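Local structure of UV damage endonuclease (Sulfolobus acidocaldarius, 3TC3) at residues 53-58 with 98-103; 57-62 with 151-156; 159-164 with 175-180; 168-173 with 199-204. The protein probably acts as a manganese-binding endonuclease in DNA excision repair, cutting DNA that carries lesions such as those left by ultraviolet light. All blocks are in the same frame, centred on the assembly; numbering follows the deposited sequence.

Contact 1 (53-58 with 98-103); sequences KVSSSN and DKLSHI
Ser56 and Leu100 bring the two backbones closest, their CA atoms 7.4 Å apart, with helix 48-71 continuous through 53-58 while segment 98-103 leaves its helical course at Leu100. The contact belongs to the outer layer of a TIM barrel, where helix 48-71, which follows the first strand, meets helices 96-99 and 101-113, which follow the second. Leu100 supplies a forked side chain, and each methyl group has its own serine. Leu100 CD1 rests on Ser55 CB at 3.7 Å, and Leu100 CD2 lies 3.3 Å from Ser56 OG. Small serines suit this face because they let the leucine come close to the helix, and their hydroxyls are not left without partners. Both OG atoms stand beside their own backbone N (chi1 -56° in Ser55, -68° in Ser56), where they bond back along the helix, Ser55 OG to Val51 O and Ser56 OG to Leu52 O. Ile103 CD1 approaches Ser56 OG more loosely, at 4.3 Å. At the break between helix 96-99 and helix 101-113, Ser101 secures the turn: Ser101 OG reaches Asp98 O at 3.1 Å, tilted 25° from the carbonyl plane, and its backbone N meets the same oxygen from the same face.

Contact 2 (57-62 with 151-156); sequences SNLLCL and DSMGIE
A single methyl group, at the end of Met153, carries the whole apolar part of this contact, lodged against two leucines of helix 48-71. Met153 CE lies 4.0 Å from Leu62 CD2 and 4.1 Å from Leu59 CD2. Leu62 and Met153 meet tip to tip, whereas Leu59 comes in at a slant. The methionine chain is stretched out beyond CG (chi2 177°, chi3 172°), and this unbranched reach lets it span backbones whose nearest CA atoms, in Leu59 and Met153, are 11.0 Å apart. Both leucines are buried, three residues apart on one side of their helix. In the TIM barrel the methionine lies at the C-terminal turn of helix 133-153, and Leu104 of the intervening helix 101-113 touches both Leu59 and Met153, making the core here a meeting of three outer helices. Backbone bonds close the end of helix 133-153. Gly154 forms a Schellman motif, Gly154 N bonded to Asp151 O at 3.0 Å, and its positive phi of 69° favours glycine. Among the charged groups, Asp151 pairs with Arg191 in a salt bridge, and Lys112 NZ donates to Gly154 O. A covalent tie completes the surroundings: Cys61, one residue before Leu62, is joined to Cys35 by a disulfide.

Contact 3 (159-164 with 175-180); sequences IQIHVG and NRFIEN
Just before Ile161, which meets Phe177 across the contact, Gln160 NE2 is gripped by two carboxylates, donating to Glu195 OE1 and Asp251 OD2. Both acids are manganese ligands, so this amide probably helps to position them as a second-shell group. Ile161 leaves the strand on the other side and packs toward helix 170-181. Its CG1 is wedged between backbone N and carbonyl carbon (chi1 60°), and the extended branch carries Ile161 CD1 to the edge of the Phe177 ring, 3.8 Å from Phe177 CE2. Val163 crosses the phenylalanine at about a right angle, with Val163 CG1 3.9 Å from Phe177 CD2. Its carbonyl oxygen also lies near the ring plane: Val163 O is 3.3 Å from Phe177 CD2, a favourable approach, since the hydrogens round an aromatic rim are slightly positive. Phe177 projects from its helix with CG anti to the backbone N (chi1 179°), and a long flat side chain suits the reach from helix to strand. Putting an alanine here would probably open a gap between helix and strand, leaving Ile161 CD1 and Val163 CG1 without the ring edge they pack on. His162 faces away from the helix, its side chain about 5 Å from the manganese ion. The contact is thus a strand-to-helix step of the TIM barrel: strand 158-162 runs beside strand 192-195, whose Ile194 also touches Phe177, and Ile209 of helix 203-213 packs on both Phe177 and Val163.

Contact 4 (168-173 with 199-204); sequences NGKEES and KVFSVK
Lys170 and Val200 run alongside one another with their side chains pointing opposite ways, the lysine methylenes lying along the valine so that Lys170 CG is 3.8 Å from Val200 CG1. The lysine chain bends at chi3 (78°), and Lys170 NZ ends 3.2 Å from Val200 O, where it makes a weak hydrogen bond. On the neighbouring residue the Phe201 ring lies beneath the valine, with Val200 CG1 sitting 3.6 Å above the ring plane, over its centre. Ser173 meets the same ring at its edge, Ser173 CB standing 3.9 Å from Phe201 CZ, and so small a residue suits this close approach of the helix to the aromatic group. These side chains join the start of helix 170-181 to the loop that leads from strand 192-195 into helix 203-213, at the end of the TIM barrel that also holds the manganese site. Asp197 supports the loop by accepting from the backbone N atoms of Lys199, Val200 and Phe201. The main polar partner of Lys170 NZ is Asp205 OD2, in a salt bridge. A long cationic chain therefore serves twice: its methylenes pack against apolar groups, while its charge, at the exposed margin, is probably balanced chiefly by the aspartate, with the carbonyl of Val200 as a lesser partner.

From the N terminus, helix 48-71 opens contacts 1 and 2, whose first segments share Ser57 and Asn58. Contact 1 closes at 98-103, after the second barrel strand, and contact 2 at 151-156, after the third, so one helix is tied to two later parts of the outer layer; Leu59 also touches Leu100 and Ile103, joining the contacts directly. The chain then enters strand 158-162 and contact 3, which closes a short loop at 175-180. Contact 4 opens inside that loop and closes beyond it, at 199-204, so the two cross. They meet where Val163 CB lies 3.5 Å from Phe201 CD2, while contacts 2 and 4 lie on opposite sides of the chain's centre.

Contact 1 (53-58 with 98-103)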
loop_
_atom_site.group_PDB
_atom_site.type_symbol
_atom_site.label_atom_id
_atom_site.label_comp_id
_atom_site.label_asym_id
_atom_site.label_seq_id
_atom_site.Cartn_x
_atom_site.Cartn_y
_atom_site.Cartn_z
ATOM N N LYS A 53 -12.653 -7.255 -19.650
ATOM C CA LYS A 53 -13.932 -6.953 -19.074
ATOM C C LYS A 53 -13.804 -6.640 -17.602
ATOM O O LYS A 53 -14.401 -5.675 -17.169
ATOM C CB LYS A 53 -14.881 -8.128 -19.262
ATOM C CG LYS A 53 -16.306 -7.900 -18.845
ATOM C CD LYS A 53 -17.112 -9.039 -19.446
ATOM C CE LYS A 53 -17.912 -9.696 -18.321
ATOM N NZ LYS A 53 -19.200 -8.978 -18.080
ATOM N N VAL A 54 -13.073 -7.440 -16.842
ATOM C CA VAL A 54 -13.023 -7.172 -15.401
ATOM C C VAL A 54 -12.061 -6.007 -15.130
ATOM O O VAL A 54 -12.345 -5.230 -14.273
ATOM C CB VAL A 54 -12.681 -8.452 -14.632
ATOM C CG1 VAL A 54 -12.503 -8.197 -13.101
ATOM C CG2 VAL A 54 -13.732 -9.527 -14.912
ATOM N N SER A 55 -10.972 -5.871 -15.910
ATOM C CA SER A 55 -10.128 -4.667 -15.773
ATOM C C SER A 55 -10.903 -3.375 -16.057
ATOM O O SER A 55 -10.814 -2.422 -15.287
ATOM C CB SER A 55 -8.896 -4.773 -16.675
ATOM O OG SER A 55 -8.112 -5.959 -16.420
ATOM N N SER A 56 -11.672 -3.344 -17.169
ATOM C CA SER A 56 -12.460 -2.188 -17.437
ATOM C C SER A 56 -13.445 -1.885 -16.304
ATOM O O SER A 56 -13.644 -0.713 -15.996
ATOM C CB SER A 56 -13.179 -2.323 -18.808
ATOM O OG SER A 56 -12.193 -2.284 -19.809
ATOM N N SER A 57 -14.122 -2.895 -15.761
ATOM C CA SER A 57 -15.120 -2.560 -14.766
ATOM C C SER A 57 -14.378 -2.108 -13.509
ATOM O O SER A 57 -14.833 -1.164 -12.842
ATOM C CB SER A 57 -16.097 -3.660 -14.387
ATOM O OG SER A 57 -15.506 -4.943 -14.164
ATOM N N ASN A 58 -13.271 -2.748 -13.195
ATOM C CA ASN A 58 -12.528 -2.281 -12.017
ATOM C C ASN A 58 -12.100 -0.832 -12.152
ATOM O O ASN A 58 -12.136 -0.057 -11.164
ATOM C CB ASN A 58 -11.276 -3.148 -11.760
ATOM C CG ASN A 58 -11.564 -4.521 -11.111
ATOM O OD1 ASN A 58 -12.591 -4.726 -10.418
ATOM N ND2 ASN A 58 -10.569 -5.419 -11.183
ATOM N N ASP A 98 -1.896 -0.996 -23.719
ATOM C CA ASP A 98 -2.495 -0.364 -24.897
ATOM C C ASP A 98 -3.968 -0.345 -24.952
ATOM O O ASP A 98 -4.581 0.709 -25.224
ATOM C CB ASP A 98 -2.003 -1.066 -26.179
ATOM C CG ASP A 98 -0.570 -0.743 -26.487
ATOM O OD1 ASP A 98 0.005 0.129 -25.798
ATOM O OD2 ASP A 98 -0.006 -1.371 -27.406
ATOM N N LYS A 99 -4.601 -1.486 -24.721
ATOM C CA LYS A 99 -6.029 -1.575 -24.902
ATOM C C LYS A 99 -6.854 -0.666 -23.976
ATOM O O LYS A 99 -7.930 -0.186 -24.337
ATOM C CB LYS A 99 -6.522 -3.032 -24.857
ATOM C CG LYS A 99 -5.970 -3.881 -26.063
ATOM C CD LYS A 99 -6.378 -5.370 -25.966
ATOM C CE LYS A 99 -6.322 -6.106 -27.340
ATOM N NZ LYS A 99 -4.948 -6.137 -27.939
ATOM N N LEU A 100 -6.349 -0.464 -22.746
ATOM C CA LEU A 100 -7.000 0.379 -21.748
ATOM C C LEU A 100 -6.273 1.726 -21.509
ATOM O O LEU A 100 -6.521 2.364 -20.467
ATOM C CB LEU A 100 -7.099 -0.377 -20.403
ATOM C CG LEU A 100 -7.715 -1.761 -20.511
ATOM C CD1 LEU A 100 -7.523 -2.497 -19.216
ATOM C CD2 LEU A 100 -9.130 -1.854 -21.067
ATOM N N SER A 101 -5.409 2.171 -22.448
ATOM C CA SER A 101 -4.563 3.359 -22.258
ATOM C C SER A 101 -5.450 4.561 -21.942
ATOM O O SER A 101 -5.070 5.425 -21.170
ATOM C CB SER A 101 -3.707 3.711 -23.504
ATOM O OG SER A 101 -4.585 3.783 -24.601
ATOM N N HIS A 102 -6.614 4.628 -22.582
ATOM C CA HIS A 102 -7.592 5.708 -22.399
ATOM C C HIS A 102 -7.977 5.962 -20.958
ATOM O O HIS A 102 -7.752 7.041 -20.369
ATOM C CB HIS A 102 -8.842 5.335 -23.202
ATOM C CG HIS A 102 -9.034 3.827 -23.347
ATOM N ND1 HIS A 102 -9.666 3.077 -22.412
ATOM C CD2 HIS A 102 -8.659 2.953 -24.366
ATOM C CE1 HIS A 102 -9.702 1.803 -22.819
ATOM N NE2 HIS A 102 -9.089 1.726 -24.014
ATOM N N ILE A 103 -8.623 4.940 -20.383
ATOM C CA ILE A 103 -9.139 4.990 -19.021
ATOM C C ILE A 103 -7.958 5.115 -18.046
ATOM O O ILE A 103 -8.082 5.833 -17.064
ATOM C CB ILE A 103 -10.030 3.747 -18.660
ATOM C CG1 ILE A 103 -11.101 3.498 -19.775
ATOM C CG2 ILE A 103 -10.705 3.923 -17.252
ATOM C CD1 ILE A 103 -11.526 2.009 -20.003
#

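Contact 2 (57-62 with 151-156)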
loop_
_atom_site.group_PDB
_atom_site.type_symbol
_atom_site.label_atom_id
_atom_site.label_comp_id
_atom_site.label_asym_id
_atom_site.label_seq_id
_atom_site.Cartn_x
_atom_site.Cartn_y
_atom_site.Cartn_z
ATOM N N SER A 57 -14.122 -2.895 -15.761
ATOM C CA SER A 57 -15.120 -2.560 -14.766
ATOM C C SER A 57 -14.378 -2.108 -13.509
ATOM O O SER A 57 -14.833 -1.164 -12.842
ATOM C CB SER A 57 -16.097 -3.660 -14.387
ATOM O OG SER A 57 -15.506 -4.943 -14.164
ATOM N N ASN A 58 -13.271 -2.748 -13.195
ATOM C CA ASN A 58 -12.528 -2.281 -12.017
ATOM C C ASN A 58 -12.100 -0.832 -12.152
ATOM O O ASN A 58 -12.136 -0.057 -11.164
ATOM C CB ASN A 58 -11.276 -3.148 -11.760
ATOM C CG ASN A 58 -11.564 -4.521 -11.111
ATOM O OD1 ASN A 58 -12.591 -4.726 -10.418
ATOM N ND2 ASN A 58 -10.569 -5.419 -11.183
ATOM N N LEU A 59 -11.596 -0.489 -13.331
ATOM C CA LEU A 59 -11.032 0.805 -13.534
ATOM C C LEU A 59 -12.158 1.865 -13.519
ATOM O O LEU A 59 -11.954 2.993 -13.064
ATOM C CB LEU A 59 -10.212 0.827 -14.805
ATOM C CG LEU A 59 -8.879 0.049 -14.703
ATOM C CD1 LEU A 59 -8.330 -0.279 -16.101
ATOM C CD2 LEU A 59 -7.854 0.902 -13.934
ATOM N N LEU A 60 -13.297 1.578 -14.175
ATOM C CA LEU A 60 -14.501 2.456 -14.066
ATOM C C LEU A 60 -14.838 2.797 -12.617
ATOM O O LEU A 60 -15.085 3.973 -12.239
ATOM C CB LEU A 60 -15.727 1.776 -14.698
ATOM C CG LEU A 60 -17.000 2.682 -14.690
ATOM C CD1 LEU A 60 -17.674 2.688 -16.053
ATOM C CD2 LEU A 60 -18.079 2.520 -13.525
ATOM N N CYS A 61 -14.884 1.746 -11.781
ATOM C CA CYS A 61 -15.204 1.876 -10.370
ATOM C C CYS A 61 -14.101 2.630 -9.675
ATOM O O CYS A 61 -14.390 3.509 -8.861
ATOM C CB CYS A 61 -15.355 0.510 -9.816
ATOM S SG CYS A 61 -16.998 -0.228 -10.280
ATOM N N LEU A 62 -12.833 2.326 -10.013
ATOM C CA LEU A 62 -11.724 3.162 -9.429
ATOM C C LEU A 62 -11.893 4.641 -9.726
ATOM O O LEU A 62 -11.720 5.436 -8.821
ATOM C CB LEU A 62 -10.349 2.636 -9.942
ATOM C CG LEU A 62 -9.119 3.430 -9.404
ATOM C CD1 LEU A 62 -8.961 3.482 -7.838
ATOM C CD2 LEU A 62 -7.852 2.840 -10.037
ATOM N N ASP A 151 2.858 3.195 -14.039
ATOM C CA ASP A 151 3.396 3.856 -15.227
ATOM C C ASP A 151 2.301 4.139 -16.228
ATOM O O ASP A 151 2.322 5.179 -16.905
ATOM C CB ASP A 151 4.397 2.941 -15.875
ATOM C CG ASP A 151 5.759 2.933 -15.254
ATOM O OD1 ASP A 151 6.101 3.777 -14.421
ATOM O OD2 ASP A 151 6.539 2.049 -15.684
ATOM N N SER A 152 1.352 3.246 -16.415
ATOM C CA SER A 152 0.312 3.402 -17.430
ATOM C C SER A 152 -0.614 4.527 -17.077
ATOM O O SER A 152 -1.233 5.125 -17.994
ATOM C CB SER A 152 -0.474 2.089 -17.591
ATOM O OG SER A 152 -1.432 1.876 -16.533
ATOM N N MET A 153 -0.738 4.841 -15.784
ATOM C CA MET A 153 -1.533 5.991 -15.327
ATOM C C MET A 153 -0.734 7.296 -15.415
ATOM O O MET A 153 -1.328 8.372 -15.296
ATOM C CB MET A 153 -2.000 5.794 -13.878
ATOM C CG MET A 153 -2.906 4.603 -13.814
ATOM S SD MET A 153 -3.432 4.265 -12.111
ATOM C CE MET A 153 -4.643 2.991 -12.356
ATOM N N GLY A 154 0.574 7.220 -15.672
ATOM C CA GLY A 154 1.421 8.417 -15.694
ATOM C C GLY A 154 1.609 9.046 -14.323
ATOM O O GLY A 154 1.786 10.271 -14.206
ATOM N N ILE A 155 1.582 8.231 -13.262
ATOM C CA ILE A 155 1.815 8.732 -11.946
ATOM C C ILE A 155 2.993 8.038 -11.246
ATOM O O ILE A 155 3.589 7.069 -11.800
ATOM C CB ILE A 155 0.547 8.538 -11.100
ATOM C CG1 ILE A 155 0.302 7.032 -10.830
ATOM C CG2 ILE A 155 -0.728 9.211 -11.789
ATOM C CD1 ILE A 155 -0.972 6.768 -9.942
ATOM N N GLU A 156 3.371 8.607 -10.118
ATOM C CA GLU A 156 4.492 7.979 -9.358
ATOM C C GLU A 156 3.917 6.920 -8.418
ATOM O O GLU A 156 3.797 5.742 -8.908
ATOM C CB GLU A 156 5.345 8.989 -8.604
ATOM C CG GLU A 156 6.136 10.055 -9.503
ATOM C CD GLU A 156 6.917 9.485 -10.682
ATOM O OE1 GLU A 156 7.543 8.403 -10.597
ATOM O OE2 GLU A 156 6.953 10.171 -11.731
#

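Contact 3 (159-164 with 175-180)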
loop_
_atom_site.group_PDB
_atom_site.type_symbol
_atom_site.label_atom_id
_atom_site.label_comp_id
_atom_site.label_asym_id
_atom_site.label_seq_id
_atom_site.Cartn_x
_atom_site.Cartn_y
_atom_site.Cartn_z
ATOM N N ILE A 159 4.974 1.484 -3.902
ATOM C CA ILE A 159 4.632 0.048 -3.833
ATOM C C ILE A 159 5.229 -0.405 -2.566
ATOM O O ILE A 159 6.473 -0.423 -2.418
ATOM C CB ILE A 159 5.260 -0.746 -5.065
ATOM C CG1 ILE A 159 4.710 -0.176 -6.370
ATOM C CG2 ILE A 159 4.930 -2.212 -4.880
ATOM C CD1 ILE A 159 5.581 -0.698 -7.615
ATOM N N GLN A 160 4.373 -0.797 -1.617
ATOM C CA GLN A 160 4.851 -1.129 -0.250
ATOM C C GLN A 160 4.885 -2.657 -0.126
ATOM O O GLN A 160 3.892 -3.429 -0.428
ATOM C CB GLN A 160 3.913 -0.511 0.802
ATOM C CG GLN A 160 2.584 -0.996 0.845
ATOM C CD GLN A 160 1.805 -0.099 1.836
ATOM O OE1 GLN A 160 1.260 0.929 1.377
ATOM N NE2 GLN A 160 1.885 -0.382 3.179
ATOM N N ILE A 161 6.003 -3.110 0.455
ATOM C CA ILE A 161 6.113 -4.530 0.773
ATOM C C ILE A 161 6.709 -4.790 2.172
ATOM O O ILE A 161 7.252 -3.881 2.728
ATOM C CB ILE A 161 7.001 -5.301 -0.232
ATOM C CG1 ILE A 161 8.412 -4.719 -0.231
ATOM C CG2 ILE A 161 6.319 -5.231 -1.628
ATOM C CD1 ILE A 161 9.454 -5.621 -1.127
ATOM N N HIS A 162 6.442 -5.990 2.727
ATOM C CA HIS A 162 7.190 -6.418 3.912
ATOM C C HIS A 162 8.545 -6.921 3.492
ATOM O O HIS A 162 8.872 -7.182 2.299
ATOM C CB HIS A 162 6.385 -7.517 4.574
ATOM C CG HIS A 162 5.188 -7.007 5.264
ATOM N ND1 HIS A 162 3.967 -7.521 5.070
ATOM C CD2 HIS A 162 5.038 -5.956 6.167
ATOM C CE1 HIS A 162 3.072 -6.870 5.875
ATOM N NE2 HIS A 162 3.727 -5.911 6.537
ATOM N N VAL A 163 9.448 -7.083 4.478
ATOM C CA VAL A 163 10.773 -7.550 4.176
ATOM C C VAL A 163 10.716 -8.976 3.589
ATOM O O VAL A 163 11.505 -9.349 2.703
ATOM C CB VAL A 163 11.721 -7.421 5.420
ATOM C CG1 VAL A 163 13.009 -8.025 5.068
ATOM C CG2 VAL A 163 11.909 -5.967 5.705
ATOM N N GLY A 164 9.821 -9.755 4.178
ATOM C CA GLY A 164 9.597 -11.050 3.603
ATOM C C GLY A 164 9.907 -12.211 4.569
ATOM O O GLY A 164 9.415 -12.313 5.713
ATOM N N ASN A 175 20.255 -9.162 4.483
ATOM C CA ASN A 175 21.198 -8.996 3.417
ATOM C C ASN A 175 20.677 -9.591 2.100
ATOM O O ASN A 175 20.900 -8.943 1.063
ATOM C CB ASN A 175 22.532 -9.549 3.870
ATOM C CG ASN A 175 23.283 -8.501 4.764
ATOM O OD1 ASN A 175 23.449 -7.286 4.383
ATOM N ND2 ASN A 175 23.672 -8.924 5.927
ATOM N N ARG A 176 19.904 -10.672 2.169
ATOM C CA ARG A 176 19.267 -11.215 0.931
ATOM C C ARG A 176 18.255 -10.165 0.397
ATOM O O ARG A 176 18.170 -9.946 -0.827
ATOM C CB ARG A 176 18.454 -12.502 1.129
ATOM C CG ARG A 176 19.348 -13.729 1.433
ATOM C CD ARG A 176 18.534 -15.052 1.208
ATOM N NE ARG A 176 17.205 -15.038 1.853
ATOM C CZ ARG A 176 17.004 -15.270 3.140
ATOM N NH1 ARG A 176 18.046 -15.612 3.955
ATOM N NH2 ARG A 176 15.788 -15.181 3.640
ATOM N N PHE A 177 17.566 -9.471 1.296
ATOM C CA PHE A 177 16.639 -8.467 0.758
ATOM C C PHE A 177 17.392 -7.399 -0.019
ATOM O O PHE A 177 16.984 -6.964 -1.087
ATOM C CB PHE A 177 15.873 -7.847 1.917
ATOM C CG PHE A 177 14.896 -6.784 1.463
ATOM C CD1 PHE A 177 15.317 -5.450 1.191
ATOM C CD2 PHE A 177 13.545 -7.117 1.325
ATOM C CE1 PHE A 177 14.392 -4.556 0.720
ATOM C CE2 PHE A 177 12.626 -6.178 0.812
ATOM C CZ PHE A 177 13.042 -4.865 0.550
ATOM N N ILE A 178 18.426 -6.852 0.622
ATOM C CA ILE A 178 19.242 -5.784 -0.010
ATOM C C ILE A 178 19.875 -6.265 -1.363
ATOM O O ILE A 178 19.783 -5.517 -2.365
ATOM C CB ILE A 178 20.337 -5.312 0.943
ATOM C CG1 ILE A 178 19.665 -4.535 2.103
ATOM C CG2 ILE A 178 21.335 -4.389 0.186
ATOM C CD1 ILE A 178 20.634 -4.140 3.231
ATOM N N GLU A 179 20.395 -7.509 -1.377
ATOM C CA GLU A 179 20.994 -8.037 -2.607
ATOM C C GLU A 179 19.970 -8.068 -3.744
ATOM O O GLU A 179 20.265 -7.650 -4.845
ATOM C CB GLU A 179 21.609 -9.429 -2.389
ATOM C CG GLU A 179 22.545 -9.786 -3.596
ATOM C CD GLU A 179 22.977 -11.239 -3.826
ATOM O OE1 GLU A 179 22.650 -12.146 -3.039
ATOM O OE2 GLU A 179 23.657 -11.435 -4.870
ATOM N N ASN A 180 18.771 -8.597 -3.436
ATOM C CA ASN A 180 17.807 -8.780 -4.512
ATOM C C ASN A 180 17.154 -7.446 -4.887
ATOM O O ASN A 180 16.829 -7.216 -6.046
ATOM C CB ASN A 180 16.707 -9.758 -4.045
ATOM C CG ASN A 180 17.262 -11.232 -3.912
ATOM O OD1 ASN A 180 18.405 -11.464 -4.363
ATOM N ND2 ASN A 180 16.567 -12.142 -3.327
#

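Contact 4 (168-173 with 199-204)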
loop_
_atom_site.group_PDB
_atom_site.type_symbol
_atom_site.label_atom_id
_atom_site.label_comp_id
_atom_site.label_asym_id
_atom_site.label_seq_id
_atom_site.Cartn_x
_atom_site.Cartn_y
_atom_site.Cartn_z
ATOM N N ASN A 168 17.078 -18.868 7.465
ATOM C CA ASN A 168 18.509 -18.739 7.786
ATOM C C ASN A 168 18.794 -17.608 8.774
ATOM O O ASN A 168 19.946 -17.279 8.986
ATOM C CB ASN A 168 19.432 -18.538 6.587
ATOM C CG ASN A 168 19.257 -19.582 5.492
ATOM O OD1 ASN A 168 18.878 -20.712 5.764
ATOM N ND2 ASN A 168 19.537 -19.186 4.241
ATOM N N GLY A 169 17.741 -17.039 9.359
ATOM C CA GLY A 169 17.872 -16.043 10.419
ATOM C C GLY A 169 17.750 -14.594 9.893
ATOM O O GLY A 169 17.851 -14.322 8.660
ATOM N N LYS A 170 17.614 -13.677 10.841
ATOM C CA LYS A 170 17.337 -12.280 10.492
ATOM C C LYS A 170 18.430 -11.601 9.729
ATOM O O LYS A 170 18.145 -11.005 8.697
ATOM C CB LYS A 170 16.918 -11.457 11.717
ATOM C CG LYS A 170 15.473 -11.771 12.107
ATOM C CD LYS A 170 15.051 -11.018 13.367
ATOM C CE LYS A 170 14.745 -9.580 13.039
ATOM N NZ LYS A 170 14.467 -8.793 14.287
ATOM N N GLU A 171 19.691 -11.675 10.170
ATOM C CA GLU A 171 20.750 -10.933 9.468
ATOM C C GLU A 171 20.943 -11.400 8.024
ATOM O O GLU A 171 21.051 -10.545 7.146
ATOM C CB GLU A 171 22.081 -10.922 10.286
ATOM C CG GLU A 171 22.944 -12.126 10.053
ATOM C CD GLU A 171 24.258 -12.153 10.888
ATOM O OE1 GLU A 171 25.244 -11.530 10.437
ATOM O OE2 GLU A 171 24.308 -12.820 11.961
ATOM N N GLU A 172 20.921 -12.716 7.776
ATOM C CA GLU A 172 21.030 -13.267 6.395
ATOM C C GLU A 172 19.851 -12.792 5.564
ATOM O O GLU A 172 20.001 -12.477 4.387
ATOM C CB GLU A 172 21.057 -14.789 6.393
ATOM C CG GLU A 172 22.502 -15.273 6.759
ATOM C CD GLU A 172 22.786 -16.739 6.486
ATOM O OE1 GLU A 172 22.324 -17.264 5.445
ATOM O OE2 GLU A 172 23.545 -17.347 7.333
ATOM N N SER A 173 18.718 -12.757 6.236
ATOM C CA SER A 173 17.453 -12.388 5.526
ATOM C C SER A 173 17.439 -10.922 5.153
ATOM O O SER A 173 16.923 -10.558 4.058
ATOM C CB SER A 173 16.239 -12.737 6.396
ATOM O OG SER A 173 16.033 -14.189 6.476
ATOM N N LYS A 199 5.642 -9.774 13.281
ATOM C CA LYS A 199 6.231 -11.050 13.640
ATOM C C LYS A 199 7.771 -11.109 13.646
ATOM O O LYS A 199 8.341 -11.741 14.550
ATOM C CB LYS A 199 5.726 -12.171 12.732
ATOM C CG LYS A 199 4.242 -12.352 12.661
ATOM C CD LYS A 199 3.619 -12.966 13.955
ATOM C CE LYS A 199 2.111 -13.381 13.778
ATOM N NZ LYS A 199 1.369 -12.484 12.808
ATOM N N VAL A 200 8.436 -10.478 12.695
ATOM C CA VAL A 200 9.854 -10.622 12.552
ATOM C C VAL A 200 10.623 -9.330 12.345
ATOM O O VAL A 200 11.527 -9.059 13.105
ATOM C CB VAL A 200 10.192 -11.539 11.359
ATOM C CG1 VAL A 200 11.765 -11.703 11.249
ATOM C CG2 VAL A 200 9.602 -12.967 11.666
ATOM N N PHE A 201 10.187 -8.534 11.362
ATOM C CA PHE A 201 10.964 -7.365 10.985
ATOM C C PHE A 201 10.386 -6.068 11.561
ATOM O O PHE A 201 9.367 -5.541 11.107
ATOM C CB PHE A 201 11.140 -7.237 9.439
ATOM C CG PHE A 201 11.925 -8.367 8.905
ATOM C CD1 PHE A 201 13.319 -8.472 9.207
ATOM C CD2 PHE A 201 11.272 -9.449 8.228
ATOM C CE1 PHE A 201 14.050 -9.603 8.764
ATOM C CE2 PHE A 201 12.001 -10.587 7.819
ATOM C CZ PHE A 201 13.358 -10.655 8.025
ATOM N N SER A 202 11.085 -5.532 12.541
ATOM C CA SER A 202 10.642 -4.376 13.280
ATOM C C SER A 202 10.979 -3.074 12.552
ATOM O O SER A 202 11.674 -3.130 11.515
ATOM C CB SER A 202 11.392 -4.368 14.647
ATOM O OG SER A 202 12.815 -4.178 14.397
ATOM N N VAL A 203 10.549 -1.960 13.070
ATOM C CA VAL A 203 11.008 -0.650 12.587
ATOM C C VAL A 203 12.547 -0.576 12.548
ATOM O O VAL A 203 13.141 -0.123 11.548
ATOM C CB VAL A 203 10.396 0.458 13.386
ATOM C CG1 VAL A 203 10.966 1.829 12.950
ATOM C CG2 VAL A 203 8.869 0.456 13.095
ATOM N N LYS A 204 13.209 -0.996 13.630
ATOM C CA LYS A 204 14.662 -0.987 13.674
ATOM C C LYS A 204 15.259 -1.727 12.478
ATOM O O LYS A 204 16.248 -1.257 11.825
ATOM C CB LYS A 204 15.138 -1.657 14.976
ATOM C CG LYS A 204 16.681 -1.698 15.131
ATOM C CD LYS A 204 16.943 -2.233 16.546
ATOM C CE LYS A 204 18.386 -2.599 16.647
ATOM N NZ LYS A 204 18.728 -3.376 17.848
#